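Local coordinates for protein putative invasin (Yersinia pseudotuberculosis IP 31758, PDB 5N40) that probably acts as a surface adhesin of the invasin family, joining immunoglobulin-like domains to a terminal C-type lectin-like domain that may contact host cells, at residues N297-Q300 against P306-Q309. The protein carries 1 engineered substitution. Residues are numbered along the deposited sequence; the frame is centred on the assembly and turned at random.
Sequences NQIQ and PTMQ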
ATOM      1  N   ASN A 297     -18.718 -25.567  -3.837  1.00 17.34           N
ATOM      2  CA  ASN A 297     -17.757 -24.879  -4.699  1.00 18.28           C
ATOM      3  C   ASN A 297     -16.529 -24.378  -3.949  1.00 20.99           C
ATOM      4  O   ASN A 297     -15.800 -23.506  -4.454  1.00 17.55           O
ATOM      5  CB  ASN A 297     -18.398 -23.714  -5.456  1.00 24.56           C
ATOM      6  CG  ASN A 297     -17.661 -23.398  -6.734  1.00 24.01           C
ATOM      7  OD1 ASN A 297     -17.112 -24.294  -7.372  1.00 19.00           O
ATOM      8  ND2 ASN A 297     -17.631 -22.125  -7.112  1.00 23.60           N
ATOM      9  N   GLN A 298     -16.264 -24.907  -2.757  1.00 18.28           N
ATOM     10  CA  GLN A 298     -15.023 -24.573  -2.077  1.00 18.64           C
ATOM     11  C   GLN A 298     -13.815 -25.235  -2.726  1.00 14.65           C
ATOM     12  O   GLN A 298     -12.682 -24.859  -2.412  1.00 17.02           O
ATOM     13  CB  GLN A 298     -15.139 -24.931  -0.592  1.00 18.36           C
ATOM     14  CG  GLN A 298     -16.026 -23.931   0.158  1.00 17.80           C
ATOM     15  CD  GLN A 298     -16.224 -24.248   1.619  1.00 21.55           C
ATOM     16  OE1 GLN A 298     -15.740 -23.524   2.493  1.00 25.91           O
ATOM     17  NE2 GLN A 298     -16.967 -25.312   1.900  1.00 20.13           N
ATOM     18  N   ILE A 299     -14.018 -26.171  -3.655  1.00 17.45           N
ATOM     19  CA  ILE A 299     -12.911 -26.585  -4.509  1.00 15.39           C
ATOM     20  C   ILE A 299     -12.331 -25.367  -5.210  1.00 12.23           C
ATOM     21  O   ILE A 299     -11.115 -25.279  -5.419  1.00 15.23           O
ATOM     22  CB  ILE A 299     -13.377 -27.665  -5.505  1.00 14.20           C
ATOM     23  CG1 ILE A 299     -13.645 -28.994  -4.768  1.00 18.43           C
ATOM     24  CG2 ILE A 299     -12.357 -27.877  -6.617  1.00 13.48           C
ATOM     25  CD1 ILE A 299     -12.402 -29.661  -4.200  1.00 15.50           C
ATOM     26  N   GLN A 300     -13.178 -24.393  -5.544  1.00 16.44           N
ATOM     27  CA  GLN A 300     -12.730 -23.133  -6.128  1.00 15.37           C
ATOM     28  C   GLN A 300     -12.389 -22.084  -5.069  1.00 16.81           C
ATOM     29  O   GLN A 300     -11.317 -21.466  -5.127  1.00 17.88           O
ATOM     30  CB  GLN A 300     -13.802 -22.589  -7.080  1.00 16.57           C
ATOM     31  CG  GLN A 300     -13.377 -21.314  -7.832  1.00 18.30           C
ATOM     32  CD  GLN A 300     -14.563 -20.527  -8.377  1.00 29.82           C
ATOM     33  OE1 GLN A 300     -15.418 -21.067  -9.074  1.00 27.88           O
ATOM     34  NE2 GLN A 300     -14.613 -19.240  -8.057  1.00 34.85           N
ATOM     35  N   PRO A 306     -10.357 -24.589 -10.863  1.00 14.96           N
ATOM     36  CA  PRO A 306     -11.482 -24.152 -11.709  1.00 17.17           C
ATOM     37  C   PRO A 306     -12.554 -25.229 -11.785  1.00 15.51           C
ATOM     38  O   PRO A 306     -12.264 -26.380 -12.124  1.00 19.37           O
ATOM     39  CB  PRO A 306     -10.828 -23.928 -13.076  1.00 16.85           C
ATOM     40  CG  PRO A 306      -9.676 -24.881 -13.081  1.00 17.24           C
ATOM     41  CD  PRO A 306      -9.169 -24.928 -11.667  1.00 15.64           C
ATOM     42  N   THR A 307     -13.805 -24.843 -11.521  1.00 16.20           N
ATOM     43  CA  THR A 307     -14.879 -25.822 -11.360  1.00 18.30           C
ATOM     44  C   THR A 307     -16.031 -25.655 -12.348  1.00 21.09           C
ATOM     45  O   THR A 307     -17.025 -26.385 -12.239  1.00 21.03           O
ATOM     46  CB  THR A 307     -15.435 -25.771  -9.934  1.00 16.77           C
ATOM     47  OG1 THR A 307     -15.928 -24.456  -9.656  1.00 16.68           O
ATOM     48  CG2 THR A 307     -14.372 -26.161  -8.918  1.00 18.47           C
ATOM     49  N   MET A 308     -15.944 -24.733 -13.307  1.00 20.56           N
ATOM     50  CA  MET A 308     -17.049 -24.579 -14.255  1.00 23.79           C
ATOM     51  C   MET A 308     -17.182 -25.785 -15.179  1.00 26.12           C
ATOM     52  O   MET A 308     -18.274 -26.042 -15.700  1.00 31.71           O
ATOM     53  CB  MET A 308     -16.874 -23.307 -15.088  1.00 24.79           C
ATOM     54  CG  MET A 308     -17.176 -22.029 -14.329  1.00 38.98           C
ATOM     55  SD  MET A 308     -16.977 -20.556 -15.360  1.00 65.83           S
ATOM     56  CE  MET A 308     -17.671 -19.292 -14.296  1.00 63.35           C
ATOM     57  N   GLN A 309     -16.104 -26.535 -15.394  1.00 22.22           N
ATOM     58  CA  GLN A 309     -16.125 -27.694 -16.271  1.00 23.51           C
ATOM     59  C   GLN A 309     -15.809 -28.949 -15.467  1.00 22.08           C
ATOM     60  O   GLN A 309     -15.089 -28.905 -14.464  1.00 21.35           O
ATOM     61  CB  GLN A 309     -15.128 -27.550 -17.430  1.00 25.84           C
ATOM     62  CG  GLN A 309     -15.225 -26.224 -18.185  1.00 35.36           C
ATOM     63  CD  GLN A 309     -16.631 -25.919 -18.692  1.00 44.49           C
ATOM     64  OE1 GLN A 309     -17.473 -26.813 -18.817  1.00 47.63           O
ATOM     65  NE2 GLN A 309     -16.890 -24.646 -18.983  1.00 36.66           N
TER
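Thr-307 presents its two branches to different partners on the N-cap residue and first turn of helix 298-301: the hydroxyl meets the amide of Asn-297, the methyl the side chain of Ile-299. Threonine suits the place because one CB bears both groups. OG1 gives its proton to OD1 of Asn-297 over 2.6 Å, lying in the carbonyl plane on a lone pair, with a C=O...donor angle of 135°. Asparagine suits this place because its other amide end remains a donor: ND2 reaches OE1 of Gln-300 at 3.1 Å, from above the plane of the Gln-300 carbonyl and not on a lone pair. Gripped at both ends, the Asn-297 amide should have its rotation fixed. Gln-300 can serve because CG stands anti to the backbone N (chi1 -176°) and the chain runs on extended, crossing Thr-307 at about a right angle; its OE1 stays 3.5 Å from Thr-307 OG1. On the apolar side, CG2 of Thr-307 meets CG2 of Ile-299 at 3.5 Å, a methyl-to-methyl contact between two buried beta-branched residues, while Trp-305 and Tyr-294 also touch the isoleucine. The contact thus ties a one-turn helix to the irregular loop entering strand 311-313, within the C-type lectin-like adhesion domain.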